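Local coordinates for diol-dehydratase (Roseburia inulinivorans, PDB 5I2A), which probably acts as a B12-independent glycyl radical lyase that dehydrates 1,2-propanediol, at residues Ile504-Tyr516 and Pro677-Tyr689. Residues are numbered along the deposited sequence; the frame is centred on the assembly and turned at random.
Sequences IELMVNADNAIDY and PLETFKNPRGGMY
Asp515 and Arg685 meet side-on through a nearly coplanar carboxylate and guanidinium, Arg685 NE giving a 2.9 Å bond to Asp515 OD1, which uses its syn lone pair. Arg685 NH2 reaches Asp515 OD2 at 2.8 Å. One turn back, Asn512 uses both ends of its amide: OD1 accepts from Tyr689 OH at 2.7 Å, the hydroxyl standing above the carbonyl plane, while ND2 donates to Lys682 O at 3.2 Å. Val508 CG2, beside the backbone N (CG1 takes the anti place, chi1 172°), lies over a face of both Phe681 and Tyr689. Next to Asp515, the Tyr516 ring takes Pro684 CG over one face, a CH-pi contact 3.8 Å from the ring centroid. Asn683 OD1 shapes the loop, accepting from Arg685 N in an Asx turn and from Gly687 N on the opposite face. Arg685 NH1 also makes a salt bridge to Asp448; a leucine here would probably leave the carboxylates of Asp515 and Asp448 without their shared cation. The loop after helix 661-678 lies along helix 489-521, whose Glu505 and Tyr516 side chains hydrogen-bond to Gly196 and Ala198, respectively, of the second subunit, before strand 688-689 joins strand 548-556 in parallel.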
loop_
_atom_site.group_PDB
_atom_site.type_symbol
_atom_site.label_atom_id
_atom_site.label_comp_id
_atom_site.label_asym_id
_atom_site.label_seq_id
_atom_site.Cartn_x
_atom_site.Cartn_y
_atom_site.Cartn_z
ATOM N N ILE A 504 -17.517 19.778 -8.904
ATOM C CA ILE A 504 -16.839 18.791 -9.734
ATOM C C ILE A 504 -15.545 18.326 -9.070
ATOM O O ILE A 504 -15.237 17.138 -9.046
ATOM C CB ILE A 504 -16.528 19.352 -11.132
ATOM C CG1 ILE A 504 -17.811 19.428 -11.955
ATOM C CG2 ILE A 504 -15.498 18.480 -11.853
ATOM C CD1 ILE A 504 -17.660 20.290 -13.206
ATOM N N GLU A 505 -14.791 19.264 -8.509
ATOM C CA GLU A 505 -13.518 18.906 -7.900
ATOM C C GLU A 505 -13.716 18.023 -6.656
ATOM O O GLU A 505 -12.911 17.124 -6.383
ATOM C CB GLU A 505 -12.713 20.161 -7.541
ATOM C CG GLU A 505 -11.351 19.814 -6.943
ATOM C CD GLU A 505 -10.363 20.983 -6.936
ATOM O OE1 GLU A 505 -10.784 22.131 -7.190
ATOM O OE2 GLU A 505 -9.163 20.735 -6.687
ATOM N N LEU A 506 -14.786 18.274 -5.909
ATOM C CA LEU A 506 -15.140 17.404 -4.792
ATOM C C LEU A 506 -15.503 15.983 -5.253
ATOM O O LEU A 506 -15.210 15.006 -4.562
ATOM C CB LEU A 506 -16.298 18.014 -3.998
ATOM C CG LEU A 506 -15.968 19.339 -3.303
ATOM C CD1 LEU A 506 -17.135 19.823 -2.459
ATOM C CD2 LEU A 506 -14.716 19.175 -2.445
ATOM N N MET A 507 -16.163 15.876 -6.402
ATOM C CA MET A 507 -16.483 14.577 -6.970
ATOM C C MET A 507 -15.185 13.838 -7.323
ATOM O O MET A 507 -15.075 12.643 -7.097
ATOM C CB MET A 507 -17.371 14.712 -8.213
ATOM C CG MET A 507 -17.715 13.373 -8.861
ATOM S SD MET A 507 -18.848 13.500 -10.244
ATOM C CE MET A 507 -18.005 14.582 -11.391
ATOM N N VAL A 508 -14.212 14.571 -7.857
ATOM C CA VAL A 508 -12.898 14.003 -8.164
ATOM C C VAL A 508 -12.261 13.491 -6.857
ATOM O O VAL A 508 -11.720 12.391 -6.806
ATOM C CB VAL A 508 -11.980 15.031 -8.877
ATOM C CG1 VAL A 508 -10.542 14.493 -9.030
ATOM C CG2 VAL A 508 -12.561 15.426 -10.255
ATOM N N ASN A 509 -12.385 14.267 -5.791
ATOM C CA ASN A 509 -11.891 13.825 -4.487
ATOM C C ASN A 509 -12.539 12.501 -4.047
ATOM O O ASN A 509 -11.850 11.589 -3.607
ATOM C CB ASN A 509 -12.126 14.916 -3.428
ATOM C CG ASN A 509 -11.554 14.547 -2.062
ATOM O OD1 ASN A 509 -12.271 14.052 -1.205
ATOM N ND2 ASN A 509 -10.256 14.796 -1.862
ATOM N N ALA A 510 -13.855 12.387 -4.212
ATOM C CA ALA A 510 -14.579 11.184 -3.793
ATOM C C ALA A 510 -14.130 9.944 -4.590
ATOM O O ALA A 510 -13.836 8.895 -4.018
ATOM C CB ALA A 510 -16.094 11.395 -3.932
ATOM N N ASP A 511 -14.075 10.073 -5.907
ATOM C CA ASP A 511 -13.672 8.947 -6.743
ATOM C C ASP A 511 -12.210 8.558 -6.501
ATOM O O ASP A 511 -11.890 7.378 -6.428
ATOM C CB ASP A 511 -13.890 9.266 -8.228
ATOM C CG ASP A 511 -15.307 9.016 -8.671
ATOM O OD1 ASP A 511 -15.949 8.080 -8.137
ATOM O OD2 ASP A 511 -15.773 9.740 -9.563
ATOM N N ASN A 512 -11.335 9.551 -6.375
ATOM C CA ASN A 512 -9.925 9.271 -6.112
ATOM C C ASN A 512 -9.759 8.566 -4.758
ATOM O O ASN A 512 -8.945 7.667 -4.619
ATOM C CB ASN A 512 -9.081 10.558 -6.167
ATOM C CG ASN A 512 -8.858 11.052 -7.605
ATOM O OD1 ASN A 512 -9.213 10.371 -8.567
ATOM N ND2 ASN A 512 -8.243 12.219 -7.745
ATOM N N ALA A 513 -10.549 8.970 -3.770
ATOM C CA ALA A 513 -10.540 8.290 -2.472
ATOM C C ALA A 513 -10.946 6.815 -2.601
ATOM O O ALA A 513 -10.308 5.934 -2.037
ATOM C CB ALA A 513 -11.464 9.012 -1.482
ATOM N N ILE A 514 -12.009 6.555 -3.355
ATOM C CA ILE A 514 -12.463 5.186 -3.575
ATOM C C ILE A 514 -11.418 4.396 -4.388
ATOM O O ILE A 514 -11.210 3.217 -4.155
ATOM C CB ILE A 514 -13.843 5.189 -4.265
ATOM C CG1 ILE A 514 -14.871 5.833 -3.329
ATOM C CG2 ILE A 514 -14.288 3.766 -4.665
ATOM C CD1 ILE A 514 -16.190 6.240 -4.009
ATOM N N ASP A 515 -10.748 5.082 -5.307
ATOM C CA ASP A 515 -9.668 4.518 -6.121
ATOM C C ASP A 515 -8.543 3.979 -5.232
ATOM O O ASP A 515 -8.111 2.839 -5.394
ATOM C CB ASP A 515 -9.139 5.595 -7.089
ATOM C CG ASP A 515 -8.660 5.026 -8.437
ATOM O OD1 ASP A 515 -8.199 3.866 -8.510
ATOM O OD2 ASP A 515 -8.727 5.778 -9.432
ATOM N N TYR A 516 -8.095 4.796 -4.276
ATOM C CA TYR A 516 -7.086 4.356 -3.316
ATOM C C TYR A 516 -7.570 3.142 -2.563
ATOM O O TYR A 516 -6.807 2.214 -2.367
ATOM C CB TYR A 516 -6.710 5.474 -2.320
ATOM C CG TYR A 516 -5.724 6.436 -2.925
ATOM C CD1 TYR A 516 -4.445 6.004 -3.294
ATOM C CD2 TYR A 516 -6.077 7.752 -3.180
ATOM C CE1 TYR A 516 -3.536 6.869 -3.888
ATOM C CE2 TYR A 516 -5.180 8.627 -3.773
ATOM C CZ TYR A 516 -3.912 8.182 -4.121
ATOM O OH TYR A 516 -3.029 9.055 -4.700
ATOM N N PRO A 677 -13.778 21.171 -17.479
ATOM C CA PRO A 677 -12.972 21.003 -16.267
ATOM C C PRO A 677 -12.569 19.546 -16.029
ATOM O O PRO A 677 -11.430 19.278 -15.637
ATOM C CB PRO A 677 -13.902 21.502 -15.155
ATOM C CG PRO A 677 -14.796 22.479 -15.833
ATOM C CD PRO A 677 -15.047 21.871 -17.197
ATOM N N LEU A 678 -13.479 18.616 -16.292
ATOM C CA LEU A 678 -13.200 17.223 -15.965
ATOM C C LEU A 678 -11.957 16.679 -16.672
ATOM O O LEU A 678 -11.194 15.941 -16.056
ATOM C CB LEU A 678 -14.405 16.342 -16.278
ATOM C CG LEU A 678 -15.317 16.184 -15.060
ATOM C CD1 LEU A 678 -16.621 15.565 -15.505
ATOM C CD2 LEU A 678 -14.650 15.339 -13.950
ATOM N N GLU A 679 -11.740 17.051 -17.937
ATOM C CA GLU A 679 -10.612 16.482 -18.693
ATOM C C GLU A 679 -9.247 16.935 -18.157
ATOM O O GLU A 679 -8.229 16.442 -18.608
ATOM C CB GLU A 679 -10.710 16.817 -20.185
ATOM C CG GLU A 679 -10.495 18.301 -20.511
ATOM C CD GLU A 679 -10.518 18.614 -22.016
ATOM O OE1 GLU A 679 -10.376 19.799 -22.366
ATOM O OE2 GLU A 679 -10.673 17.691 -22.842
ATOM N N THR A 680 -9.231 17.846 -17.185
ATOM C CA THR A 680 -7.973 18.313 -16.606
ATOM C C THR A 680 -7.573 17.546 -15.338
ATOM O O THR A 680 -6.460 17.689 -14.879
ATOM C CB THR A 680 -8.023 19.829 -16.244
ATOM O OG1 THR A 680 -8.848 20.022 -15.091
ATOM C CG2 THR A 680 -8.580 20.673 -17.411
ATOM N N PHE A 681 -8.477 16.761 -14.755
ATOM C CA PHE A 681 -8.166 16.078 -13.489
ATOM C C PHE A 681 -7.553 14.701 -13.710
ATOM O O PHE A 681 -7.779 14.082 -14.743
ATOM C CB PHE A 681 -9.431 15.953 -12.612
ATOM C CG PHE A 681 -9.903 17.269 -12.072
ATOM C CD1 PHE A 681 -9.301 17.826 -10.951
ATOM C CD2 PHE A 681 -10.911 17.970 -12.703
ATOM C CE1 PHE A 681 -9.711 19.053 -10.467
ATOM C CE2 PHE A 681 -11.335 19.192 -12.218
ATOM C CZ PHE A 681 -10.734 19.739 -11.105
ATOM N N LYS A 682 -6.786 14.229 -12.729
ATOM C CA LYS A 682 -6.072 12.965 -12.841
ATOM C C LYS A 682 -6.456 12.019 -11.722
ATOM O O LYS A 682 -6.934 12.448 -10.679
ATOM C CB LYS A 682 -4.561 13.195 -12.827
ATOM C CG LYS A 682 -4.085 14.173 -13.882
ATOM C CD LYS A 682 -2.603 14.460 -13.728
ATOM C CE LYS A 682 -2.149 15.560 -14.681
ATOM N NZ LYS A 682 -0.694 15.861 -14.531
ATOM N N ASN A 683 -6.233 10.729 -11.934
ATOM C CA ASN A 683 -6.594 9.734 -10.934
ATOM C C ASN A 683 -5.338 9.037 -10.429
ATOM O O ASN A 683 -4.276 9.211 -11.018
ATOM C CB ASN A 683 -7.622 8.733 -11.511
ATOM C CG ASN A 683 -7.100 7.947 -12.704
ATOM O OD1 ASN A 683 -5.974 7.460 -12.700
ATOM N ND2 ASN A 683 -7.943 7.814 -13.743
ATOM N N PRO A 684 -5.452 8.256 -9.336
ATOM C CA PRO A 684 -4.255 7.641 -8.744
ATOM C C PRO A 684 -3.667 6.502 -9.564
ATOM O O PRO A 684 -2.601 6.005 -9.204
ATOM C CB PRO A 684 -4.764 7.109 -7.390
ATOM C CG PRO A 684 -5.980 7.907 -7.112
ATOM C CD PRO A 684 -6.615 8.108 -8.444
ATOM N N ARG A 685 -4.343 6.096 -10.638
ATOM C CA ARG A 685 -3.807 5.061 -11.520
ATOM C C ARG A 685 -2.980 5.679 -12.656
ATOM O O ARG A 685 -2.578 4.974 -13.582
ATOM C CB ARG A 685 -4.942 4.185 -12.101
ATOM C CG ARG A 685 -5.420 3.051 -11.169
ATOM C CD ARG A 685 -6.815 2.534 -11.539
ATOM N NE ARG A 685 -7.819 3.574 -11.360
ATOM C CZ ARG A 685 -8.527 4.124 -12.336
ATOM N NH1 ARG A 685 -8.376 3.710 -13.592
ATOM N NH2 ARG A 685 -9.383 5.093 -12.054
ATOM N N GLY A 686 -2.731 6.984 -12.591
ATOM C CA GLY A 686 -1.905 7.646 -13.599
ATOM C C GLY A 686 -2.613 8.039 -14.889
ATOM O O GLY A 686 -1.973 8.307 -15.902
ATOM N N GLY A 687 -3.942 8.084 -14.850
ATOM C CA GLY A 687 -4.721 8.479 -16.006
ATOM C C GLY A 687 -5.560 9.732 -15.778
ATOM O O GLY A 687 -5.442 10.399 -14.751
ATOM N N MET A 688 -6.400 10.046 -16.754
ATOM C CA MET A 688 -7.180 11.272 -16.758
ATOM C C MET A 688 -8.659 10.990 -16.530
ATOM O O MET A 688 -9.172 9.923 -16.885
ATOM C CB MET A 688 -7.020 12.018 -18.084
ATOM C CG MET A 688 -5.564 12.337 -18.484
ATOM S SD MET A 688 -4.696 13.398 -17.290
ATOM C CE MET A 688 -5.722 14.883 -17.309
ATOM N N TYR A 689 -9.340 11.969 -15.969
ATOM C CA TYR A 689 -10.783 11.981 -15.982
ATOM C C TYR A 689 -11.290 12.304 -17.392
ATOM O O TYR A 689 -10.619 12.983 -18.170
ATOM C CB TYR A 689 -11.314 13.003 -14.978
ATOM C CG TYR A 689 -11.365 12.476 -13.569
ATOM C CD1 TYR A 689 -10.196 12.216 -12.851
ATOM C CD2 TYR A 689 -12.580 12.233 -12.955
ATOM C CE1 TYR A 689 -10.250 11.709 -11.562
ATOM C CE2 TYR A 689 -12.644 11.753 -11.668
ATOM C CZ TYR A 689 -11.487 11.477 -10.978
ATOM O OH TYR A 689 -11.575 10.985 -9.698
#